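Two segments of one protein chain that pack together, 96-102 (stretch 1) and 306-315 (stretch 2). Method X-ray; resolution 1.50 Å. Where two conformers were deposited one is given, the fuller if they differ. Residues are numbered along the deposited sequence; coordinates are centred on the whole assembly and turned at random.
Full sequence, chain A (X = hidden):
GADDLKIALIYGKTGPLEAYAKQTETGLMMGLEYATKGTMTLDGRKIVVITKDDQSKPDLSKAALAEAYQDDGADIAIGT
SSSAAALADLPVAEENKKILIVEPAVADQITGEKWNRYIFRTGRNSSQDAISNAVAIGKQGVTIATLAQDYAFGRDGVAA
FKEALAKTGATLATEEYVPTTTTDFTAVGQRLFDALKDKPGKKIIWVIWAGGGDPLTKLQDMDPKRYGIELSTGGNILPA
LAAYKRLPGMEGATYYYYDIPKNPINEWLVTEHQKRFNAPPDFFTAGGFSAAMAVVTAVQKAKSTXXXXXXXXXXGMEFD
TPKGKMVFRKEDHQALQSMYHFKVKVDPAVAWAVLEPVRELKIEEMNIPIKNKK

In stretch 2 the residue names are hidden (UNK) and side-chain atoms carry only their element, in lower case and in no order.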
ATOM      1  N   ASN A  96     -11.527  -0.942  23.789  1.00 17.29           N
ATOM      2  CA  ASN A  96     -12.180  -2.242  23.838  1.00 17.91           C
ATOM      3  C   ASN A  96     -11.258  -3.440  24.041  1.00 18.29           C
ATOM      4  O   ASN A  96     -11.742  -4.554  24.168  1.00 18.97           O
ATOM      5  CB  ASN A  96     -12.984  -2.408  22.561  1.00 17.21           C
ATOM      6  CG  ASN A  96     -14.172  -1.486  22.548  1.00 20.65           C
ATOM      7  OD1 ASN A  96     -15.175  -1.776  23.204  1.00 26.08           O
ATOM      8  ND2 ASN A  96     -14.043  -0.331  21.884  1.00 21.76           N
ATOM      9  N   LYS A  97      -9.943  -3.184  24.075  1.00 18.51           N
ATOM     10  CA  LYS A  97      -8.920  -4.226  24.222  0.60 17.42           C
ATOM     11  C   LYS A  97      -9.112  -5.330  23.185  1.00 17.49           C
ATOM     12  O   LYS A  97      -9.120  -6.505  23.496  1.00 17.48           O
ATOM     13  CB  LYS A  97      -8.859  -4.786  25.644  0.60 19.34           C
ATOM     14  CG  LYS A  97      -8.438  -3.763  26.687  0.60 18.85           C
ATOM     15  CD  LYS A  97      -8.308  -4.384  28.061  0.60 19.08           C
ATOM     16  CE  LYS A  97      -7.864  -3.359  29.113  0.60 19.68           C
ATOM     17  NZ  LYS A  97      -7.694  -4.046  30.431  0.60 20.55           N
ATOM     18  N   LYS A  98      -9.247  -4.893  21.933  1.00 16.75           N
ATOM     19  CA  LYS A  98      -9.389  -5.787  20.795  0.60 16.47           C
ATOM     20  C   LYS A  98      -8.477  -5.299  19.660  1.00 16.09           C
ATOM     21  O   LYS A  98      -8.195  -4.113  19.531  1.00 15.31           O
ATOM     22  CB  LYS A  98     -10.867  -5.914  20.380  0.60 16.76           C
ATOM     23  CG  LYS A  98     -11.708  -6.783  21.339  0.60 21.63           C
ATOM     24  CD  LYS A  98     -13.084  -7.109  20.769  0.60 25.24           C
ATOM     25  CE  LYS A  98     -13.908  -8.065  21.653  0.60 25.97           C
ATOM     26  NZ  LYS A  98     -15.354  -8.158  21.282  0.60 16.72           N
ATOM     27  N   ILE A  99      -8.002  -6.236  18.855  1.00 16.53           N
ATOM     28  CA  ILE A  99      -7.091  -5.917  17.775  1.00 14.94           C
ATOM     29  C   ILE A  99      -7.826  -5.291  16.589  1.00 14.58           C
ATOM     30  O   ILE A  99      -8.932  -5.706  16.228  1.00 15.31           O
ATOM     31  CB  ILE A  99      -6.321  -7.176  17.353  1.00 15.71           C
ATOM     32  CG1 ILE A  99      -5.297  -7.533  18.461  1.00 18.86           C
ATOM     33  CG2 ILE A  99      -5.614  -6.965  16.000  1.00 16.58           C
ATOM     34  CD1 ILE A  99      -4.808  -8.931  18.328  1.00 21.59           C
ATOM     35  N   LEU A 100      -7.162  -4.328  15.965  1.00 13.37           N
ATOM     36  CA  LEU A 100      -7.548  -3.790  14.670  1.00 12.38           C
ATOM     37  C   LEU A 100      -6.376  -4.032  13.719  1.00 12.47           C
ATOM     38  O   LEU A 100      -5.260  -3.574  13.976  1.00 14.16           O
ATOM     39  CB  LEU A 100      -7.839  -2.309  14.779  1.00 15.10           C
ATOM     40  CG  LEU A 100      -8.143  -1.599  13.445  1.00 15.14           C
ATOM     41  CD1 LEU A 100      -9.398  -2.125  12.749  1.00 15.52           C
ATOM     42  CD2 LEU A 100      -8.251  -0.098  13.660  1.00 16.70           C
ATOM     43  N   ILE A 101      -6.637  -4.759  12.636  1.00 13.05           N
ATOM     44  CA  ILE A 101      -5.659  -4.968  11.568  1.00 13.33           C
ATOM     45  C   ILE A 101      -5.974  -3.914  10.524  1.00 12.46           C
ATOM     46  O   ILE A 101      -7.065  -3.882   9.934  1.00 15.68           O
ATOM     47  CB  ILE A 101      -5.743  -6.377  10.930  1.00 12.42           C
ATOM     48  CG1 ILE A 101      -5.321  -7.456  11.961  1.00 14.11           C
ATOM     49  CG2 ILE A 101      -4.860  -6.414   9.675  1.00 16.05           C
ATOM     50  CD1 ILE A 101      -5.669  -8.883  11.506  1.00 18.43           C
ATOM     51  N   VAL A 102      -5.036  -3.010  10.319  1.00 12.53           N
ATOM     52  CA  VAL A 102      -5.261  -1.883   9.428  1.00 12.70           C
ATOM     53  C   VAL A 102      -4.993  -2.310   7.990  1.00 12.18           C
ATOM     54  O   VAL A 102      -3.902  -2.798   7.656  1.00 12.87           O
ATOM     55  CB  VAL A 102      -4.444  -0.646   9.834  1.00 13.70           C
ATOM     56  CG1 VAL A 102      -4.653   0.501   8.773  1.00 13.27           C
ATOM     57  CG2 VAL A 102      -4.867  -0.209  11.272  1.00 14.72           C
ATOM     58  N   UNK A 306      -8.450 -14.836  22.413  1.00 20.22           N
ATOM     59  CA  UNK A 306      -8.074 -13.932  23.511  1.00 20.49           C
ATOM     60  C   UNK A 306      -7.091 -12.881  22.958  1.00 19.83           C
ATOM     61  O   UNK A 306      -6.113 -13.238  22.305  1.00 19.42           O
ATOM     62  o   UNK A 306      -7.622 -13.313  26.511  1.00 26.97           O
ATOM     63  c   UNK A 306      -6.831 -13.828  25.698  1.00 25.02           C
ATOM     64  o   UNK A 306      -5.590 -13.635  25.762  1.00 25.27           O
ATOM     65  c   UNK A 306      -7.386 -14.716  24.625  1.00 21.00           C
ATOM     66  N   UNK A 307      -7.363 -11.606  23.222  1.00 20.32           N
ATOM     67  CA  UNK A 307      -6.538 -10.549  22.654  1.00 18.92           C
ATOM     68  C   UNK A 307      -5.069 -10.653  23.064  1.00 19.35           C
ATOM     69  O   UNK A 307      -4.201 -10.527  22.231  1.00 18.06           O
ATOM     70  c   UNK A 307      -6.199  -8.066  22.441  1.00 20.33           C
ATOM     71  o   UNK A 307      -8.409  -9.071  22.397  1.00 20.87           O
ATOM     72  c   UNK A 307      -7.100  -9.180  22.981  1.00 19.88           C
ATOM     73  N   UNK A 308      -4.765 -10.881  24.342  1.00 19.40           N
ATOM     74  CA  UNK A 308      -3.348 -10.950  24.716  1.00 18.83           C
ATOM     75  C   UNK A 308      -2.637 -12.114  24.017  1.00 17.71           C
ATOM     76  O   UNK A 308      -1.504 -11.967  23.582  1.00 19.42           O
ATOM     77  o   UNK A 308      -3.284  -7.555  26.135  1.00 23.24           O
ATOM     78  c   UNK A 308      -2.666  -8.567  26.511  1.00 24.86           C
ATOM     79  o   UNK A 308      -1.404  -8.661  26.508  1.00 23.14           O
ATOM     80  c   UNK A 308      -3.483  -9.738  26.998  1.00 21.34           C
ATOM     81  c   UNK A 308      -3.150 -11.028  26.247  1.00 19.88           C
ATOM     82  N   UNK A 309      -3.328 -13.240  23.831  1.00 18.45           N
ATOM     83  CA  UNK A 309      -2.733 -14.382  23.123  1.00 19.25           C
ATOM     84  C   UNK A 309      -2.503 -14.063  21.642  1.00 17.77           C
ATOM     85  O   UNK A 309      -1.473 -14.474  21.058  1.00 17.95           O
ATOM     86  c   UNK A 309      -4.296 -18.158  26.184  1.00 27.19           C
ATOM     87  c   UNK A 309      -3.537 -16.238  24.719  1.00 20.49           C
ATOM     88  c   UNK A 309      -3.581 -15.656  23.297  1.00 18.72           C
ATOM     89  n   UNK A 309      -5.283 -19.222  26.369  1.00 28.45           N
ATOM     90  c   UNK A 309      -4.425 -17.484  24.817  1.00 20.01           C
ATOM     91  N   UNK A 310      -3.428 -13.308  21.058  1.00 18.02           N
ATOM     92  CA  UNK A 310      -3.307 -12.898  19.657  1.00 17.55           C
ATOM     93  C   UNK A 310      -2.139 -11.927  19.466  1.00 18.90           C
ATOM     94  O   UNK A 310      -1.355 -12.092  18.524  1.00 17.62           O
ATOM     95  c   UNK A 310      -5.725 -13.312  18.880  1.00 17.87           C
ATOM     96  c   UNK A 310      -5.291 -14.309  17.813  1.00 18.66           C
ATOM     97  c   UNK A 310      -4.606 -12.289  19.133  1.00 16.90           C
ATOM     98  c   UNK A 310      -7.042 -12.574  18.535  1.00 21.45           C
ATOM     99  N   UNK A 311      -1.994 -10.933  20.349  1.00 17.67           N
ATOM    100  CA  UNK A 311      -0.867  -9.994  20.250  1.00 17.70           C
ATOM    101  C   UNK A 311       0.457 -10.758  20.313  1.00 17.95           C
ATOM    102  O   UNK A 311       1.361 -10.496  19.527  1.00 18.26           O
ATOM    103  c   UNK A 311      -2.360  -6.935  22.274  1.00 19.74           C
ATOM    104  c   UNK A 311      -0.916  -8.882  21.359  1.00 18.36           C
ATOM    105  c   UNK A 311       0.384  -8.028  21.362  1.00 17.98           C
ATOM    106  c   UNK A 311      -2.141  -7.992  21.152  1.00 20.53           C
ATOM    107  N   UNK A 312       0.569 -11.681  21.274  1.00 16.67           N
ATOM    108  CA  UNK A 312       1.794 -12.450  21.472  1.00 19.79           C
ATOM    109  C   UNK A 312       2.085 -13.322  20.270  1.00 20.12           C
ATOM    110  O   UNK A 312       3.255 -13.495  19.881  1.00 21.59           O
ATOM    111  c   UNK A 312       1.718 -13.315  22.775  1.00 21.57           C
ATOM    112  N   UNK A 313       1.029 -13.898  19.703  1.00 18.21           N
ATOM    113  CA  UNK A 313       1.170 -14.747  18.520  1.00 18.59           C
ATOM    114  C   UNK A 313       1.572 -13.925  17.278  1.00 17.18           C
ATOM    115  O   UNK A 313       2.440 -14.369  16.495  1.00 18.34           O
ATOM    116  c   UNK A 313      -0.148 -15.500  18.252  1.00 20.14           C
ATOM    117  N   UNK A 314       1.000 -12.732  17.139  1.00 18.40           N
ATOM    118  CA  UNK A 314       1.171 -11.918  15.933  1.00 15.76           C
ATOM    119  C   UNK A 314       2.496 -11.137  15.865  1.00 17.16           C
ATOM    120  O   UNK A 314       2.991 -10.877  14.763  1.00 15.81           O
ATOM    121  c   UNK A 314      -2.719  -9.556  14.050  1.00 14.95           C
ATOM    122  c   UNK A 314      -1.282 -11.736  15.448  1.00 14.11           C
ATOM    123  c   UNK A 314      -0.024 -10.967  15.766  1.00 17.02           C
ATOM    124 se   UNK A 314      -2.845 -10.646  15.581  0.75 17.11          SE
ATOM    125  N   UNK A 315       3.085 -10.793  17.019  1.00 15.93           N
ATOM    126  CA  UNK A 315       4.347 -10.047  17.018  1.00 16.88           C
ATOM    127  C   UNK A 315       5.455 -10.927  16.448  1.00 17.38           C
ATOM    128  O   UNK A 315       5.760 -11.996  17.001  1.00 18.53           O
ATOM    129  c   UNK A 315       4.334  -7.743  20.184  1.00 24.38           C
ATOM    130  o   UNK A 315       3.882  -6.595  20.416  1.00 23.53           O
ATOM    131  c   UNK A 315       4.711  -9.596  18.454  1.00 17.31           C
ATOM    132  o   UNK A 315       5.125  -8.368  20.950  1.00 25.04           O
ATOM    133  c   UNK A 315       3.843  -8.430  18.895  1.00 19.19           C
TER
HETATM  134  O   HOH W   1      -8.566  -9.008  19.466  1.00 21.03           O

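Position 306 carries two side-chain carbons, the second bearing two oxygens: a short carboxylate, out of reach of stretch 1. One oxygen lies 3.0 Å from the backbone N of 309 and accepts its hydrogen bond. This is Asp 306, the N-cap, its OD2 satisfying an amide that the first helical turn leaves without a backbone partner.

Position 307 has one carbon carrying one oxygen and one carbon, and its CA-to-CB bond points toward stretch 1. The oxygen sits 2.9 Å from Lys 97 O. A beta-branched hydroxyl makes this Thr 307. OG1 donates to that carbonyl and also accepts from a water, 2.9 Å from OG1, which in turn accepts from Ile 99 N, also at 2.9 Å. CG2 lies 4.1 Å from Ile 99 CG1.

Position 308 shows three carbons in a chain, the third with two oxygens. Its CA-to-CB bond points away and it makes no contact here; it is Glu 308, its carboxylate hydrogen-bonded elsewhere in the structure. Position 309, four carbons in a row ending in nitrogen, is exposed and out of reach: Lys 309.

Position 310 has four carbons forked at the second, and its CA-to-CB bond points toward stretch 1. Its CB comes to 3.5 Å from Ile 99 CD1. The late fork identifies Leu 310. Position 311 also has four carbons, but forked at the first, with one arm two carbons long; that arm's inner carbon is 4.0 Å from Ile 99 CD1. This is Ile 311, its CA-to-CB bond sideways to the contact.

Positions 312 and 313 each carry a single carbon and touch nothing on stretch 1: Ala 312, exposed, and Ala 313, buried.

Position 314 is an unbranched chain of two carbons, selenium and a carbon, its CA-to-CB bond toward stretch 1; the selenium lies 3.8 Å from Ile 99 CD1 and the terminal carbon 3.9 Å from Ile 101 CG1. This is Met 314, present as selenomethionine.

Position 315, three carbons with two oxygens on the third, is out of reach: Glu 315, the first residue to leave helical geometry.

The contact centres on Ile 99, buried, its CA-to-CB bond toward the helix, where its CD1 meets Leu 310, Ile 311 and Met 314. The helical repeat supplies this face: 307, 310, 311 and 314 reach stretch 1, while the intervening positions do not. At the N-terminal end of the helix Thr 307 combines polar contacts with a methyl against Ile 99; the later contacts are apolar, and Met 314 extends them to Ile 101.

Stretch 2 (306-315) DTEKLIAAME
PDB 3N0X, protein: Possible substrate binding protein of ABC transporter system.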